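Local coordinates for Lmo2051 protein (Listeria monocytogenes, PDB 3I18) that is probably a membrane-bound serine protease of the Lon-like S16 family, represented here by its PDZ domain alone, at residues 7-12 with 28-33; 54-59 with 71-76. One frame throughout, in Å; residues are numbered along the deposited sequence.

Contact 1: 7-12 with 28-33; sequences DGVYVM and DLITEI. Unlike the reference sequence in segment 7-12: Met12 (reference Leu).
Leu29 sets its CD1 methyl squarely over one face of the Tyr10 ring: CD1 lies 3.6 Å from the ring centroid and 11° off the normal, a CH-pi contact. CG of Leu29 stands anti to its backbone N (chi1 170°); of its two methyls CD1 lies over the ring, and CD2 meets Tyr10 OH and Asp7 CB. On the other face of this strand pair Val9 and Ile30 lie side by side, Val9 CG1 being 3.5 Å from Ile30 CB, and Val11 CG2 comes to 3.9 Å from Ile30 CD1.

The backbones hold these pairs in antiparallel register. Val9 and Ile30 form a hydrogen-bonded pair: Ile30 N donates to Val9 O at 2.8 Å and Val9 N to Ile30 O. Val11 N reaches Asp28 O at 2.9 Å, nearly straight at 175°. Gly8 CA makes a CA-H...O contact to Ile30 O, which also accepts the N-H of Val9.

Farther out, His25 N and His63 ND1 hydrogen-bond the Asp28 carboxylate, and Phe44 of helix 41-49 packs on Ile30. The chemistry implies that main-chain bonds set the register, while apolar contacts line both faces: aliphatic only between Val9, Val11 and Ile30, and methyl-on-ring between Leu29 and Tyr10.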
loop_
_atom_site.group_PDB
_atom_site.type_symbol
_atom_site.label_atom_id
_atom_site.label_comp_id
_atom_site.label_asym_id
_atom_site.label_seq_id
_atom_site.Cartn_x
_atom_site.Cartn_y
_atom_site.Cartn_z
ATOM N N ASP A 7 13.741 -0.721 -2.099
ATOM C CA ASP A 7 13.138 -1.747 -1.257
ATOM C C ASP A 7 11.613 -1.792 -1.322
ATOM O O ASP A 7 11.014 -2.845 -1.110
ATOM C CB ASP A 7 13.571 -1.552 0.197
ATOM C CG ASP A 7 15.079 -1.489 0.354
ATOM O OD1 ASP A 7 15.771 -2.393 -0.164
ATOM O OD2 ASP A 7 15.565 -0.537 1.001
ATOM N N GLY A 8 10.991 -0.655 -1.616
ATOM C CA GLY A 8 9.541 -0.600 -1.684
ATOM C C GLY A 8 9.008 0.704 -1.117
ATOM O O GLY A 8 9.678 1.736 -1.177
ATOM N N VAL A 9 7.801 0.664 -0.563
ATOM C CA VAL A 9 7.194 1.861 0.009
ATOM C C VAL A 9 6.987 1.727 1.523
ATOM O O VAL A 9 6.506 0.703 2.001
ATOM C CB VAL A 9 5.835 2.168 -0.681
ATOM C CG1 VAL A 9 4.858 1.020 -0.466
ATOM C CG2 VAL A 9 5.258 3.460 -0.137
ATOM N N TYR A 10 7.366 2.758 2.275
ATOM C CA TYR A 10 7.191 2.737 3.728
ATOM C C TYR A 10 5.883 3.419 4.105
ATOM O O TYR A 10 5.604 4.536 3.665
ATOM C CB TYR A 10 8.353 3.444 4.433
ATOM C CG TYR A 10 9.668 2.706 4.339
ATOM C CD1 TYR A 10 10.494 2.851 3.226
ATOM C CD2 TYR A 10 10.073 1.836 5.352
ATOM C CE1 TYR A 10 11.691 2.146 3.123
ATOM C CE2 TYR A 10 11.266 1.123 5.258
ATOM C CZ TYR A 10 12.066 1.284 4.144
ATOM O OH TYR A 10 13.240 0.570 4.042
ATOM N N VAL A 11 5.084 2.738 4.918
ATOM C CA VAL A 11 3.798 3.264 5.363
ATOM C C VAL A 11 4.021 4.309 6.456
ATOM O O VAL A 11 4.784 4.080 7.393
ATOM C CB VAL A 11 2.907 2.132 5.928
ATOM C CG1 VAL A 11 1.591 2.701 6.436
ATOM C CG2 VAL A 11 2.652 1.092 4.848
HETATM N N MSE A 12 3.356 5.454 6.344
HETATM C CA MSE A 12 3.525 6.508 7.337
HETATM C C MSE A 12 2.304 6.703 8.211
HETATM O O MSE A 12 2.401 7.221 9.322
HETATM C CB MSE A 12 3.875 7.829 6.655
HETATM C CG MSE A 12 3.978 8.998 7.614
HETATM SE SE MSE A 12 4.859 10.468 6.806
HETATM C CE MSE A 12 3.458 11.015 5.590
ATOM N N ASP A 28 5.693 -0.025 8.529
ATOM C CA ASP A 28 5.821 -1.223 7.710
ATOM C C ASP A 28 6.317 -0.890 6.311
ATOM O O ASP A 28 6.053 0.191 5.774
ATOM C CB ASP A 28 4.477 -1.957 7.604
ATOM C CG ASP A 28 4.018 -2.538 8.927
ATOM O OD1 ASP A 28 4.808 -2.547 9.892
ATOM O OD2 ASP A 28 2.860 -2.993 9.005
ATOM N N LEU A 29 7.056 -1.825 5.728
ATOM C CA LEU A 29 7.577 -1.653 4.380
ATOM C C LEU A 29 6.831 -2.603 3.459
ATOM O O LEU A 29 6.825 -3.814 3.680
ATOM C CB LEU A 29 9.073 -1.980 4.334
ATOM C CG LEU A 29 9.708 -2.081 2.945
ATOM C CD1 LEU A 29 9.696 -0.733 2.245
ATOM C CD2 LEU A 29 11.141 -2.590 3.082
ATOM N N ILE A 30 6.192 -2.051 2.435
ATOM C CA ILE A 30 5.464 -2.872 1.470
ATOM C C ILE A 30 6.421 -3.153 0.318
ATOM O O ILE A 30 6.924 -2.225 -0.317
ATOM C CB ILE A 30 4.221 -2.145 0.936
ATOM C CG1 ILE A 30 3.222 -1.920 2.079
ATOM C CG2 ILE A 30 3.595 -2.959 -0.178
ATOM C CD1 ILE A 30 1.979 -1.115 1.663
ATOM N N THR A 31 6.668 -4.433 0.052
ATOM C CA THR A 31 7.600 -4.840 -0.993
ATOM C C THR A 31 6.972 -5.315 -2.295
ATOM O O THR A 31 7.587 -5.206 -3.351
ATOM C CB THR A 31 8.540 -5.946 -0.470
ATOM O OG1 THR A 31 7.763 -7.064 -0.015
ATOM C CG2 THR A 31 9.373 -5.423 0.687
ATOM N N GLU A 32 5.754 -5.839 -2.226
ATOM C CA GLU A 32 5.072 -6.318 -3.420
ATOM C C GLU A 32 3.568 -6.172 -3.270
ATOM O O GLU A 32 3.028 -6.229 -2.164
ATOM C CB GLU A 32 5.416 -7.788 -3.698
ATOM C CG GLU A 32 6.869 -8.037 -4.087
ATOM C CD GLU A 32 7.108 -9.428 -4.656
ATOM O OE1 GLU A 32 8.244 -9.695 -5.105
ATOM O OE2 GLU A 32 6.175 -10.256 -4.658
ATOM N N ILE A 33 2.905 -5.948 -4.394
ATOM C CA ILE A 33 1.459 -5.826 -4.425
ATOM C C ILE A 33 1.004 -6.697 -5.599
ATOM O O ILE A 33 1.497 -6.566 -6.723
ATOM C CB ILE A 33 1.022 -4.342 -4.591
ATOM C CG1 ILE A 33 -0.503 -4.244 -4.577
ATOM C CG2 ILE A 33 1.600 -3.748 -5.872
ATOM C CD1 ILE A 33 -1.016 -2.819 -4.412
#

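Contact 2: 54-59 with 71-76; sequences GDTVKI and DIKLTA
Asp55 O receives the N-H of Leu74 at 2.8 Å, almost linear at the hydrogen (172°), and the same oxygen accepts a CA-H...O contact from Lys73 CA at 3.4 Å. One residue back, Gly54 N donates to Leu74 O from well above that carbonyl's plane, so at the open end of the hairpin both backbone polar atoms of Leu74 are bonded. Asp55 turns its carboxylate elsewhere, OD2 accepting from Lys52 N.

Farther along, Val57 and Ile72 form a hydrogen-bonded antiparallel pair, each N donating to the other's O at 2.9 Å. Thr56 with Lys73 and Lys58 with Asp71 are the flanking non-hydrogen-bonded pairs. The segments lie on the two arms of the hairpin formed by strands 56-63 and 66-76 of the PDZ domain, with Gly54 and Asp55 leading into the first.

The hairpin's two faces differ in chemistry. On the inner one Val57 and Leu74 cross at about a right angle, Val57 CG2 lying 4.0 Å from Leu74 CD2, and Ile59 CG1 meets Ile72 CD1 at 3.9 Å. Ile85 of strand 83-89 packs against Ile59, Ile72 and Leu74. The outer face is polar. Thr56 CG2, anti to its backbone N, touches Asp71 CB at 3.6 Å, and the aliphatic chain of Lys73 passes Gly54 O, with CE 3.7 Å from that oxygen. Asp71 OD1 approaches CB of Lys58, but Lys58 NZ stays 6.8 Å from OD1, so any attraction between these opposite charges is probably long-range.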
loop_
_atom_site.group_PDB
_atom_site.type_symbol
_atom_site.label_atom_id
_atom_site.label_comp_id
_atom_site.label_asym_id
_atom_site.label_seq_id
_atom_site.Cartn_x
_atom_site.Cartn_y
_atom_site.Cartn_z
ATOM N N GLY A 54 -13.370 -2.066 -3.690
ATOM C CA GLY A 54 -13.948 -3.378 -3.455
ATOM C C GLY A 54 -13.050 -4.517 -3.894
ATOM O O GLY A 54 -13.252 -5.663 -3.488
ATOM N N ASP A 55 -12.070 -4.213 -4.740
ATOM C CA ASP A 55 -11.129 -5.234 -5.204
ATOM C C ASP A 55 -10.238 -5.624 -4.042
ATOM O O ASP A 55 -10.158 -4.916 -3.043
ATOM C CB ASP A 55 -10.248 -4.704 -6.339
ATOM C CG ASP A 55 -10.949 -4.706 -7.683
ATOM O OD1 ASP A 55 -12.101 -5.192 -7.769
ATOM O OD2 ASP A 55 -10.343 -4.219 -8.660
ATOM N N THR A 56 -9.560 -6.753 -4.189
ATOM C CA THR A 56 -8.672 -7.255 -3.160
ATOM C C THR A 56 -7.245 -7.262 -3.694
ATOM O O THR A 56 -7.002 -7.718 -4.813
ATOM C CB THR A 56 -9.053 -8.697 -2.769
ATOM O OG1 THR A 56 -10.371 -8.704 -2.205
ATOM C CG2 THR A 56 -8.062 -9.256 -1.770
ATOM N N VAL A 57 -6.306 -6.732 -2.917
ATOM C CA VAL A 57 -4.905 -6.739 -3.340
ATOM C C VAL A 57 -4.088 -7.563 -2.357
ATOM O O VAL A 57 -4.336 -7.529 -1.152
ATOM C CB VAL A 57 -4.294 -5.305 -3.408
ATOM C CG1 VAL A 57 -4.952 -4.503 -4.524
ATOM C CG2 VAL A 57 -4.449 -4.593 -2.080
ATOM N N LYS A 58 -3.122 -8.315 -2.872
ATOM C CA LYS A 58 -2.259 -9.129 -2.023
ATOM C C LYS A 58 -1.067 -8.263 -1.675
ATOM O O LYS A 58 -0.389 -7.756 -2.568
ATOM C CB LYS A 58 -1.783 -10.389 -2.759
ATOM C CG LYS A 58 -0.845 -11.261 -1.920
ATOM C CD LYS A 58 -0.625 -12.642 -2.531
ATOM C CE LYS A 58 0.044 -12.557 -3.893
ATOM N NZ LYS A 58 0.293 -13.909 -4.490
ATOM N N ILE A 59 -0.814 -8.091 -0.382
ATOM C CA ILE A 59 0.287 -7.248 0.061
ATOM C C ILE A 59 1.371 -8.014 0.809
ATOM O O ILE A 59 1.079 -8.723 1.774
ATOM C CB ILE A 59 -0.228 -6.106 0.991
ATOM C CG1 ILE A 59 -1.237 -5.220 0.253
ATOM C CG2 ILE A 59 0.937 -5.250 1.465
ATOM C CD1 ILE A 59 -0.642 -4.405 -0.881
ATOM N N ASP A 71 -4.171 -10.102 2.482
ATOM C CA ASP A 71 -5.029 -9.474 1.496
ATOM C C ASP A 71 -5.689 -8.266 2.129
ATOM O O ASP A 71 -6.036 -8.282 3.315
ATOM C CB ASP A 71 -6.120 -10.439 1.026
ATOM C CG ASP A 71 -5.593 -11.523 0.127
ATOM O OD1 ASP A 71 -4.769 -11.217 -0.762
ATOM O OD2 ASP A 71 -6.020 -12.689 0.298
ATOM N N ILE A 72 -5.861 -7.216 1.337
ATOM C CA ILE A 72 -6.499 -6.007 1.830
ATOM C C ILE A 72 -7.514 -5.568 0.793
ATOM O O ILE A 72 -7.219 -5.534 -0.395
ATOM C CB ILE A 72 -5.464 -4.891 2.067
ATOM C CG1 ILE A 72 -4.412 -5.381 3.068
ATOM C CG2 ILE A 72 -6.150 -3.645 2.618
ATOM C CD1 ILE A 72 -3.351 -4.337 3.402
ATOM N N LYS A 73 -8.727 -5.272 1.244
ATOM C CA LYS A 73 -9.772 -4.828 0.338
ATOM C C LYS A 73 -9.598 -3.334 0.122
ATOM O O LYS A 73 -9.345 -2.583 1.071
ATOM C CB LYS A 73 -11.155 -5.132 0.927
ATOM C CG LYS A 73 -12.331 -4.729 0.043
ATOM C CD LYS A 73 -13.575 -5.550 0.370
ATOM C CE LYS A 73 -13.375 -7.014 -0.013
ATOM N NZ LYS A 73 -14.607 -7.837 0.172
ATOM N N LEU A 74 -9.720 -2.906 -1.128
ATOM C CA LEU A 74 -9.569 -1.494 -1.463
ATOM C C LEU A 74 -10.845 -0.752 -1.115
ATOM O O LEU A 74 -11.943 -1.288 -1.252
ATOM C CB LEU A 74 -9.276 -1.334 -2.952
ATOM C CG LEU A 74 -7.957 -1.945 -3.438
ATOM C CD1 LEU A 74 -7.771 -1.619 -4.902
ATOM C CD2 LEU A 74 -6.802 -1.375 -2.618
ATOM N N THR A 75 -10.691 0.481 -0.652
ATOM C CA THR A 75 -11.833 1.306 -0.288
ATOM C C THR A 75 -11.707 2.596 -1.088
ATOM O O THR A 75 -10.773 2.746 -1.869
ATOM C CB THR A 75 -11.832 1.604 1.235
ATOM O OG1 THR A 75 -13.055 2.261 1.598
ATOM C CG2 THR A 75 -10.641 2.471 1.611
ATOM N N ALA A 76 -12.652 3.514 -0.931
ATOM C CA ALA A 76 -12.581 4.776 -1.655
ATOM C C ALA A 76 -11.723 5.725 -0.822
ATOM O O ALA A 76 -11.968 5.876 0.376
ATOM C CB ALA A 76 -13.988 5.354 -1.830
#

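Both contacts are antiparallel strand pairings in one sheet, joined because strands 29-33 and 56-63 are neighbours; their centres are about 15 Å apart, on opposite sides of the chain's centre. Their inward faces meet in a shared isoleucine cluster: Ile33 CG1 is 3.7 Å from Ile59 CD1, and Ile30 CG2 is 3.9 Å from Ile59 CG2. Each contact is partly buried, with an apolar inner face and a more exposed outer one. The outer faces differ: contact 1 carries an aromatic-aliphatic pair there, contact 2 threonine, aspartate and lysines. Contact 1 joins strands separated by a long, mostly irregular connection, whereas contact 2 lies within a hairpin and buries more surface, 510 against 410 Å².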